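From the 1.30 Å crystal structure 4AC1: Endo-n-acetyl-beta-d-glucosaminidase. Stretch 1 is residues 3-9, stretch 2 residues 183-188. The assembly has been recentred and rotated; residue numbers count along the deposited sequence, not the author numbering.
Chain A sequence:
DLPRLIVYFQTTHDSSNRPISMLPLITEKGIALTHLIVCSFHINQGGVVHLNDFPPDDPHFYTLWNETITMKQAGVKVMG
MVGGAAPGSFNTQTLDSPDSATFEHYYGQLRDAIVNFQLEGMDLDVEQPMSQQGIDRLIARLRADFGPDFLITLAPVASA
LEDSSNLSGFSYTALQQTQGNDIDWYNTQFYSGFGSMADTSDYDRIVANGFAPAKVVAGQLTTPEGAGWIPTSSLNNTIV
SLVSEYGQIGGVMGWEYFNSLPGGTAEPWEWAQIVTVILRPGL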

# COMPACT_ATOMS: atom_id res chain seq x y z
N PRO A 3 -0.34 -11.33 11.44
CA PRO A 3 0.14 -10.62 10.26
C PRO A 3 -0.97 -9.93 9.48
O PRO A 3 -2.10 -10.42 9.41
CB PRO A 3 0.73 -11.76 9.41
CG PRO A 3 -0.14 -12.92 9.72
CD PRO A 3 -0.44 -12.79 11.19
N ARG A 4 -0.64 -8.78 8.90
CA ARG A 4 -1.57 -8.08 8.02
C ARG A 4 -1.64 -8.79 6.67
O ARG A 4 -0.65 -9.38 6.22
CB ARG A 4 -1.13 -6.63 7.81
CG ARG A 4 -0.89 -5.88 9.11
CD ARG A 4 -0.40 -4.48 8.84
NE ARG A 4 0.07 -3.77 10.03
CZ ARG A 4 1.32 -3.81 10.49
NH1 ARG A 4 2.23 -4.56 9.91
NH2 ARG A 4 1.67 -3.08 11.55
N LEU A 5 -2.82 -8.75 6.05
CA LEU A 5 -2.97 -9.17 4.66
C LEU A 5 -3.61 -8.01 3.94
O LEU A 5 -4.76 -7.65 4.21
CB LEU A 5 -3.84 -10.43 4.52
CG LEU A 5 -4.11 -10.89 3.08
CD1 LEU A 5 -2.80 -11.15 2.30
CD2 LEU A 5 -5.02 -12.11 3.04
N ILE A 6 -2.85 -7.43 3.02
CA ILE A 6 -3.18 -6.16 2.40
C ILE A 6 -3.29 -6.35 0.91
O ILE A 6 -2.42 -6.97 0.31
CB ILE A 6 -2.06 -5.15 2.68
CG1 ILE A 6 -1.91 -4.91 4.19
CG2 ILE A 6 -2.27 -3.83 1.91
CD1 ILE A 6 -0.49 -4.79 4.66
N VAL A 7 -4.36 -5.86 0.30
CA VAL A 7 -4.56 -5.95 -1.15
C VAL A 7 -4.74 -4.55 -1.72
O VAL A 7 -5.61 -3.78 -1.26
CB VAL A 7 -5.79 -6.80 -1.49
CG1 VAL A 7 -6.16 -6.66 -2.99
CG2 VAL A 7 -5.55 -8.26 -1.12
N TYR A 8 -3.90 -4.21 -2.70
CA TYR A 8 -4.07 -3.00 -3.49
C TYR A 8 -5.11 -3.22 -4.58
O TYR A 8 -5.09 -4.24 -5.28
CB TYR A 8 -2.76 -2.59 -4.14
CG TYR A 8 -1.72 -1.96 -3.22
CD1 TYR A 8 -0.79 -2.73 -2.52
CD2 TYR A 8 -1.67 -0.58 -3.06
CE1 TYR A 8 0.15 -2.13 -1.68
CE2 TYR A 8 -0.73 0.03 -2.23
CZ TYR A 8 0.18 -0.76 -1.55
OH TYR A 8 1.13 -0.18 -0.74
N PHE A 9 -6.01 -2.24 -4.72
CA PHE A 9 -7.15 -2.30 -5.63
C PHE A 9 -7.07 -1.06 -6.53
O PHE A 9 -7.59 0.01 -6.17
CB PHE A 9 -8.43 -2.31 -4.78
CG PHE A 9 -9.71 -2.56 -5.55
CD1 PHE A 9 -10.10 -3.84 -5.91
CD2 PHE A 9 -10.54 -1.49 -5.88
CE1 PHE A 9 -11.29 -4.05 -6.62
CE2 PHE A 9 -11.72 -1.69 -6.58
CZ PHE A 9 -12.10 -2.97 -6.95
N ILE A 183 4.44 6.28 11.60
CA ILE A 183 4.29 5.42 10.43
C ILE A 183 3.94 4.03 10.94
O ILE A 183 4.66 3.46 11.76
CB ILE A 183 5.60 5.38 9.60
CG1 ILE A 183 5.87 6.76 8.98
CG2 ILE A 183 5.52 4.29 8.54
CD1 ILE A 183 7.30 6.95 8.52
N ASP A 184 2.83 3.50 10.46
CA ASP A 184 2.35 2.21 10.96
C ASP A 184 3.11 1.02 10.39
O ASP A 184 3.40 0.07 11.12
CB ASP A 184 0.83 2.08 10.81
CG ASP A 184 0.11 3.11 11.61
OD1 ASP A 184 0.04 2.96 12.85
OD2 ASP A 184 -0.31 4.14 11.05
N TRP A 185 3.41 1.06 9.09
CA TRP A 185 4.23 0.03 8.46
C TRP A 185 4.69 0.46 7.07
O TRP A 185 4.25 1.49 6.54
CB TRP A 185 3.52 -1.35 8.40
CG TRP A 185 2.43 -1.47 7.38
CD1 TRP A 185 2.57 -1.81 6.07
CD2 TRP A 185 1.02 -1.26 7.59
NE1 TRP A 185 1.36 -1.83 5.44
CE2 TRP A 185 0.39 -1.50 6.35
CE3 TRP A 185 0.24 -0.89 8.70
CZ2 TRP A 185 -0.99 -1.37 6.18
CZ3 TRP A 185 -1.13 -0.77 8.52
CH2 TRP A 185 -1.73 -1.01 7.27
N TYR A 186 5.58 -0.36 6.51
CA TYR A 186 6.13 -0.17 5.18
C TYR A 186 5.67 -1.30 4.27
O TYR A 186 5.96 -2.48 4.54
CB TYR A 186 7.66 -0.12 5.25
CG TYR A 186 8.21 0.98 6.15
CD1 TYR A 186 8.36 2.28 5.67
CD2 TYR A 186 8.57 0.71 7.48
CE1 TYR A 186 8.83 3.28 6.49
CE2 TYR A 186 9.06 1.73 8.31
CZ TYR A 186 9.20 3.01 7.79
OH TYR A 186 9.67 4.00 8.62
N ASN A 187 4.92 -0.94 3.23
CA ASN A 187 4.49 -1.87 2.19
C ASN A 187 5.67 -2.09 1.28
O ASN A 187 5.87 -1.36 0.30
CB ASN A 187 3.32 -1.25 1.42
CG ASN A 187 2.07 -1.17 2.25
OD1 ASN A 187 1.54 -2.20 2.68
ND2 ASN A 187 1.59 0.05 2.49
N THR A 188 6.49 -3.07 1.63
CA THR A 188 7.85 -3.12 1.08
C THR A 188 7.86 -3.91 -0.23
O THR A 188 7.43 -5.06 -0.27
CB THR A 188 8.84 -3.65 2.13
OG1 THR A 188 8.76 -2.85 3.31
CG2 THR A 188 10.27 -3.56 1.65

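Two segments whose touching residues lie at least 179 positions apart in sequence pack mainly through side chains. The axis of strand 4-9 passes 10.5 Å from that of the strand in stretch 2, at 56° between their N-to-C directions, too far for backbone pairing; the nearest CA atoms are Ile6 and Asn187, 8.8 Å apart. Alternation along the first strand sends Arg4 and Ile6 toward the partner and leaves Leu5 and Val7 out of reach. Trp185, Arg4 and Asn187 cover the most surface within a total of 280 Å². Arg4 lies over the indole: its CD sits 3.6 Å from the centroid of the Trp185 six-membered ring, 11° off the normal, a CH-pi contact, and its NE comes within 3.2 Å of Trp185 CE3, which lies over one face of the guanidinium. The aliphatic CD thus covers the ring, while the guanidinium lies beyond its centre, and NH1 and NH2 hydrogen-bond elsewhere in the structure. Ile6 CD1 packs 3.8 Å from Trp185 CZ2, adding an apolar contact, and reaches Asn187 OD1 at the same distance. Within stretch 2, Trp185 NE1 donates to Asn187 OD1 (2.8 Å, 159°), tying the two side chains together beside Ile6. The CA-to-CB bond of Tyr8 points sideways to stretch 2, but its OH approaches Asn187 CB to 3.3 Å; no hydrogen bond crosses between the stretches.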